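Local coordinates for PG_0823 protein (Porphyromonas gingivalis, PDB 2FSW) that probably binds DNA as an HxlR-like winged helix-turn-helix regulator of transcription, at residues I38-E43 and R80-L85; K66-K71 and T86-K91. All blocks are in the same frame, centred on the assembly; numbering follows the deposited sequence.

Contact 1. Residues I38-E43 and R80-L85; sequences IIRYGE and RVEYSL
Ile39 and Tyr83 face each other as an antiparallel hydrogen-bonded pair. They attach the short strand 39-40 to strand 80-85, the middle strand of the small sheet in this winged helix-turn-helix fold. Ile39 N donates to Tyr83 O at 3.0 Å, nearly straight (169°) and in the carbonyl plane. Tyr83 N returns a bond to Ile39 O at 2.9 Å. Both side chains lie on the same face of the sheet, where Ile39 meets Ile34 of helix 27-34 and Tyr83 meets Leu60 of helix 53-65. Within this contact Tyr83 works mainly through its backbone N and O; its nearest side-chain atom, CB, is 4.0 Å from Ile39 O.

Ile38 adds to the grip on Tyr83 O through a CA-H...O contact. Its CG2 is anti to the backbone N and lies against the extended Glu82 side chain, 3.3 Å from Glu82 OE1 and close to Glu82 CB, CG and CD. Its other branch puts CD1 3.7 Å from Ser84 CB.

Arg40 pairs with Glu82 in the next, non-hydrogen-bonded position. In the conformer given, one of two deposited, its chain bends at chi2 and chi3 and crosses that of Arg80 at about a right angle. Arg40 NE and CD then pack on Arg80 CB, and Arg40 CG and CD also come near Arg80 CD. In this conformer the guanidinium planes are 56° apart, and the like charges stay separated, with Arg40 NE 5.3 Å from Arg80 NE. Arg80 also makes a cation-pi contact with Tyr74 of strand 69-74.

Arg40 is the N-cap of helix 41-47. Tyr41 N, in its first turn, donates to Val81 O at 3.2 Å. The Tyr41 hydroxyl bonds to Glu53, while Tyr41 CB rests 3.6 Å from Val81 CG2.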
loop_
_atom_site.group_PDB
_atom_site.type_symbol
_atom_site.label_atom_id
_atom_site.label_comp_id
_atom_site.label_asym_id
_atom_site.label_seq_id
_atom_site.Cartn_x
_atom_site.Cartn_y
_atom_site.Cartn_z
ATOM N N ILE B 38 -22.617 1.207 -4.382
ATOM C CA ILE B 38 -23.063 1.469 -3.027
ATOM C C ILE B 38 -23.080 0.134 -2.307
ATOM O O ILE B 38 -23.663 -0.849 -2.790
ATOM C CB ILE B 38 -24.495 2.053 -3.005
ATOM C CG1 ILE B 38 -24.686 3.128 -4.097
ATOM C CG2 ILE B 38 -24.874 2.524 -1.598
ATOM C CD1 ILE B 38 -24.019 4.469 -3.829
ATOM N N ILE B 39 -22.443 0.101 -1.146
ATOM C CA ILE B 39 -22.354 -1.127 -0.379
ATOM C C ILE B 39 -22.735 -0.889 1.076
ATOM O O ILE B 39 -22.248 0.057 1.720
ATOM C CB ILE B 39 -20.953 -1.800 -0.532
ATOM C CG1 ILE B 39 -20.936 -3.202 0.099
ATOM C CG2 ILE B 39 -19.833 -0.893 0.009
ATOM C CD1 ILE B 39 -19.772 -4.087 -0.370
ATOM N N ARG B 40 -23.639 -1.735 1.572
ATOM C CA ARG B 40 -24.008 -1.770 2.984
ATOM C C ARG B 40 -22.828 -2.247 3.813
ATOM O O ARG B 40 -22.045 -3.073 3.352
ATOM C CB ARG B 40 -25.189 -2.719 3.209
ATOM C CG ARG B 40 -26.532 -2.035 3.443
ATOM C CD ARG B 40 -27.382 -2.812 4.457
ATOM N NE ARG B 40 -26.737 -2.881 5.774
ATOM C CZ ARG B 40 -26.146 -3.960 6.276
ATOM N NH1 ARG B 40 -26.123 -5.096 5.592
ATOM N NH2 ARG B 40 -25.579 -3.901 7.471
ATOM N N TYR B 41 -22.710 -1.725 5.031
ATOM C CA TYR B 41 -21.691 -2.171 5.988
ATOM C C TYR B 41 -21.535 -3.696 6.055
ATOM O O TYR B 41 -20.425 -4.212 6.000
ATOM C CB TYR B 41 -22.032 -1.658 7.396
ATOM C CG TYR B 41 -21.126 -2.212 8.461
ATOM C CD1 TYR B 41 -19.947 -1.555 8.801
ATOM C CD2 TYR B 41 -21.427 -3.409 9.109
ATOM C CE1 TYR B 41 -19.095 -2.066 9.768
ATOM C CE2 TYR B 41 -20.582 -3.932 10.075
ATOM C CZ TYR B 41 -19.420 -3.251 10.397
ATOM O OH TYR B 41 -18.573 -3.751 11.351
ATOM N N GLY B 42 -22.659 -4.399 6.199
ATOM C CA GLY B 42 -22.664 -5.853 6.358
ATOM C C GLY B 42 -22.142 -6.593 5.142
ATOM O O GLY B 42 -21.433 -7.584 5.283
ATOM N N GLU B 43 -22.515 -6.122 3.950
ATOM C CA GLU B 43 -21.992 -6.672 2.698
ATOM C C GLU B 43 -20.477 -6.451 2.607
ATOM O O GLU B 43 -19.739 -7.351 2.193
ATOM C CB GLU B 43 -22.682 -6.032 1.491
ATOM C CG GLU B 43 -24.029 -6.622 1.123
ATOM C CD GLU B 43 -24.765 -5.811 0.052
ATOM O OE1 GLU B 43 -24.246 -4.758 -0.407
ATOM O OE2 GLU B 43 -25.885 -6.228 -0.325
ATOM N N ARG B 80 -29.679 1.089 8.555
ATOM C CA ARG B 80 -28.509 0.698 7.762
ATOM C C ARG B 80 -27.569 1.868 7.434
ATOM O O ARG B 80 -28.015 3.019 7.321
ATOM C CB ARG B 80 -28.952 -0.015 6.475
ATOM C CG ARG B 80 -29.597 0.894 5.441
ATOM C CD ARG B 80 -29.639 0.248 4.069
ATOM N NE ARG B 80 -30.937 -0.368 3.824
ATOM C CZ ARG B 80 -31.945 0.243 3.202
ATOM N NH1 ARG B 80 -31.798 1.487 2.745
ATOM N NH2 ARG B 80 -33.102 -0.392 3.032
ATOM N N VAL B 81 -26.274 1.559 7.312
ATOM C CA VAL B 81 -25.288 2.475 6.723
ATOM C C VAL B 81 -24.871 2.008 5.333
ATOM O O VAL B 81 -24.594 0.827 5.121
ATOM C CB VAL B 81 -23.979 2.640 7.561
ATOM C CG1 VAL B 81 -24.001 3.930 8.371
ATOM C CG2 VAL B 81 -23.674 1.402 8.421
ATOM N N GLU B 82 -24.831 2.945 4.395
ATOM C CA GLU B 82 -24.321 2.676 3.061
ATOM C C GLU B 82 -23.085 3.521 2.822
ATOM O O GLU B 82 -23.031 4.679 3.248
ATOM C CB GLU B 82 -25.384 2.956 1.998
ATOM C CG GLU B 82 -26.345 1.797 1.830
ATOM C CD GLU B 82 -27.510 2.065 0.892
ATOM O OE1 GLU B 82 -27.544 3.119 0.215
ATOM O OE2 GLU B 82 -28.403 1.189 0.835
ATOM N N TYR B 83 -22.093 2.916 2.165
ATOM C CA TYR B 83 -20.855 3.595 1.800
ATOM C C TYR B 83 -20.633 3.606 0.292
ATOM O O TYR B 83 -20.942 2.638 -0.406
ATOM C CB TYR B 83 -19.656 2.942 2.498
ATOM C CG TYR B 83 -19.643 3.130 3.997
ATOM C CD1 TYR B 83 -19.087 4.276 4.569
ATOM C CD2 TYR B 83 -20.185 2.159 4.854
ATOM C CE1 TYR B 83 -19.073 4.453 5.953
ATOM C CE2 TYR B 83 -20.177 2.328 6.227
ATOM C CZ TYR B 83 -19.615 3.475 6.777
ATOM O OH TYR B 83 -19.602 3.652 8.157
ATOM N N SER B 84 -20.099 4.717 -0.199
ATOM C CA SER B 84 -19.654 4.827 -1.592
ATOM C C SER B 84 -18.385 5.653 -1.645
ATOM O O SER B 84 -18.033 6.316 -0.666
ATOM C CB SER B 84 -20.727 5.468 -2.465
ATOM O OG SER B 84 -21.126 6.713 -1.927
ATOM N N LEU B 85 -17.700 5.615 -2.782
ATOM C CA LEU B 85 -16.492 6.407 -2.932
ATOM C C LEU B 85 -16.850 7.837 -3.306
ATOM O O LEU B 85 -17.768 8.066 -4.107
ATOM C CB LEU B 85 -15.529 5.808 -3.992
ATOM C CG LEU B 85 -14.870 4.435 -3.744
ATOM C CD1 LEU B 85 -13.779 4.149 -4.782
ATOM C CD2 LEU B 85 -14.310 4.267 -2.315
HETATM O O HOH W 1 -25.793 -1.538 8.062
#

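Contact 2. Residues K66-K71 and T86-K91; sequences KGLIKK and TPLGEK
Thr86 packs its side chain against the turn at Gly67-Ile69. Its OG1 lies between the backbone N and the carbonyl carbon (chi1 61°) and bonds in two directions. It donates to Gly67 O at 2.6 Å and accepts from Gly89 N at 3.1 Å. The second bond caps the weakly bonded helix 87-90. Thr86 N also donates to Leu68 O at 3.2 Å, from above the carbonyl plane. The same oxygen has Gly89 CA only 3.2 Å away, in a CA-H...O contact. Gly89 has no side chain, and a CB there would clash with Leu68 O, so the helix can come this close.

Thr86 CG2 covers the Ile69 backbone and touches Lys70 CE at 3.9 Å. Beyond Gly67, Leu68 CD2 meets Leu88 CG at 3.6 Å, and Leu88 CD2 reaches Lys66 O. Phe102 of the second subunit packs on Leu68, and Asn106 of that subunit packs on Leu88. This places the leucine pair beside the dimer interface.

Gly67 has positive phi and ends helix 53-65 in a Schellman motif. A Schellman helix end is thus tied to a threonine N-cap, where the wing hairpin of a winged-helix domain begins and ends.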
loop_
_atom_site.group_PDB
_atom_site.type_symbol
_atom_site.label_atom_id
_atom_site.label_comp_id
_atom_site.label_asym_id
_atom_site.label_seq_id
_atom_site.Cartn_x
_atom_site.Cartn_y
_atom_site.Cartn_z
ATOM N N LYS B 66 -10.639 11.223 5.839
ATOM C CA LYS B 66 -9.748 11.601 4.735
ATOM C C LYS B 66 -10.513 12.018 3.470
ATOM O O LYS B 66 -9.912 12.446 2.478
ATOM C CB LYS B 66 -8.768 10.458 4.411
ATOM C CG LYS B 66 -7.821 10.083 5.553
ATOM C CD LYS B 66 -6.791 11.163 5.791
ATOM C CE LYS B 66 -5.950 10.842 6.996
ATOM N NZ LYS B 66 -4.623 11.515 6.915
ATOM N N GLY B 67 -11.836 11.893 3.511
ATOM C CA GLY B 67 -12.690 12.329 2.412
ATOM C C GLY B 67 -12.621 11.392 1.224
ATOM O O GLY B 67 -12.845 11.802 0.081
ATOM N N LEU B 68 -12.328 10.126 1.507
ATOM C CA LEU B 68 -12.145 9.118 0.462
ATOM C C LEU B 68 -13.421 8.313 0.211
ATOM O O LEU B 68 -13.665 7.850 -0.903
ATOM C CB LEU B 68 -10.980 8.189 0.823
ATOM C CG LEU B 68 -9.567 8.785 0.713
ATOM C CD1 LEU B 68 -8.512 7.728 1.022
ATOM C CD2 LEU B 68 -9.336 9.375 -0.653
ATOM N N ILE B 69 -14.221 8.148 1.257
ATOM C CA ILE B 69 -15.503 7.465 1.156
ATOM C C ILE B 69 -16.589 8.372 1.770
ATOM O O ILE B 69 -16.285 9.227 2.608
ATOM C CB ILE B 69 -15.485 6.056 1.846
ATOM C CG1 ILE B 69 -15.605 6.175 3.371
ATOM C CG2 ILE B 69 -14.223 5.251 1.449
ATOM C CD1 ILE B 69 -15.522 4.869 4.115
ATOM N N LYS B 70 -17.835 8.208 1.332
ATOM C CA LYS B 70 -18.960 8.906 1.982
ATOM C C LYS B 70 -19.960 7.950 2.638
ATOM O O LYS B 70 -20.153 6.825 2.177
ATOM C CB LYS B 70 -19.643 9.925 1.050
ATOM C CG LYS B 70 -20.054 9.413 -0.334
ATOM C CD LYS B 70 -20.777 10.507 -1.140
ATOM C CE LYS B 70 -19.900 11.111 -2.238
ATOM N NZ LYS B 70 -19.934 10.263 -3.461
ATOM N N LYS B 71 -20.578 8.410 3.721
ATOM C CA LYS B 71 -21.475 7.594 4.548
ATOM C C LYS B 71 -22.922 8.087 4.471
ATOM O O LYS B 71 -23.190 9.250 4.770
ATOM C CB LYS B 71 -20.984 7.624 6.000
ATOM C CG LYS B 71 -21.832 6.872 7.007
ATOM C CD LYS B 71 -21.232 6.970 8.406
ATOM C CE LYS B 71 -21.330 8.382 8.972
ATOM N NZ LYS B 71 -20.931 8.459 10.408
ATOM N N THR B 86 -16.113 8.786 -2.724
ATOM C CA THR B 86 -16.079 10.167 -3.202
ATOM C C THR B 86 -15.295 10.267 -4.522
ATOM O O THR B 86 -14.640 9.304 -4.931
ATOM C CB THR B 86 -15.455 11.116 -2.146
ATOM O OG1 THR B 86 -14.104 10.725 -1.865
ATOM C CG2 THR B 86 -16.273 11.118 -0.851
ATOM N N PRO B 87 -15.400 11.414 -5.231
ATOM C CA PRO B 87 -14.535 11.625 -6.395
ATOM C C PRO B 87 -13.037 11.511 -6.074
ATOM O O PRO B 87 -12.266 11.027 -6.910
ATOM C CB PRO B 87 -14.916 13.038 -6.868
ATOM C CG PRO B 87 -16.371 13.193 -6.399
ATOM C CD PRO B 87 -16.369 12.521 -5.056
ATOM N N LEU B 88 -12.635 11.931 -4.873
ATOM C CA LEU B 88 -11.256 11.717 -4.412
ATOM C C LEU B 88 -10.938 10.220 -4.268
ATOM O O LEU B 88 -9.930 9.742 -4.791
ATOM C CB LEU B 88 -10.997 12.455 -3.087
ATOM C CG LEU B 88 -9.551 12.393 -2.551
ATOM C CD1 LEU B 88 -8.555 13.031 -3.502
ATOM C CD2 LEU B 88 -9.502 13.081 -1.176
ATOM N N GLY B 89 -11.814 9.487 -3.578
ATOM C CA GLY B 89 -11.643 8.048 -3.375
ATOM C C GLY B 89 -11.601 7.309 -4.696
ATOM O O GLY B 89 -10.907 6.291 -4.838
ATOM N N GLU B 90 -12.339 7.823 -5.677
ATOM C CA GLU B 90 -12.321 7.223 -7.002
ATOM C C GLU B 90 -10.930 7.343 -7.657
ATOM O O GLU B 90 -10.578 6.513 -8.490
ATOM C CB GLU B 90 -13.443 7.789 -7.895
ATOM C CG GLU B 90 -14.864 7.232 -7.606
ATOM C CD GLU B 90 -15.983 7.938 -8.409
ATOM O OE1 GLU B 90 -17.054 8.240 -7.831
ATOM O OE2 GLU B 90 -15.810 8.201 -9.621
ATOM N N LYS B 91 -10.149 8.363 -7.274
ATOM C CA LYS B 91 -8.771 8.537 -7.778
ATOM C C LYS B 91 -7.773 7.496 -7.253
ATOM O O LYS B 91 -6.617 7.436 -7.725
ATOM C CB LYS B 91 -8.215 9.936 -7.470
ATOM C CG LYS B 91 -9.069 11.096 -7.953
ATOM C CD LYS B 91 -8.904 11.292 -9.431
ATOM C CE LYS B 91 -9.542 12.582 -9.871
ATOM N NZ LYS B 91 -8.710 13.728 -9.418
HETATM O O HOH W 2 -18.038 9.758 -6.091
#

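How the contacts relate
The centres of contacts 1 and 2 lie about 13 Å apart, and both contacts reach the same antiparallel sheet. Its strand order is 39-40, 80-85, 69-74. Along the chain the segments alternate: 38-43, 66-71, 80-85, 86-91. Strand 80-85 leads straight into residues 86-91, so the two contacts meet at its end. There Ser84 O lies 2.8 Å from Lys70 N, a probable hydrogen bond, and Tyr83 packs on Ile69. Contact 1 joins the sheet to the start of helix 41-47. Contact 2 joins the end of helix 53-65 to helix 87-90, near the second subunit. Together they join the wing hairpin to the helices before and after it, the layout of a winged helix-turn-helix domain.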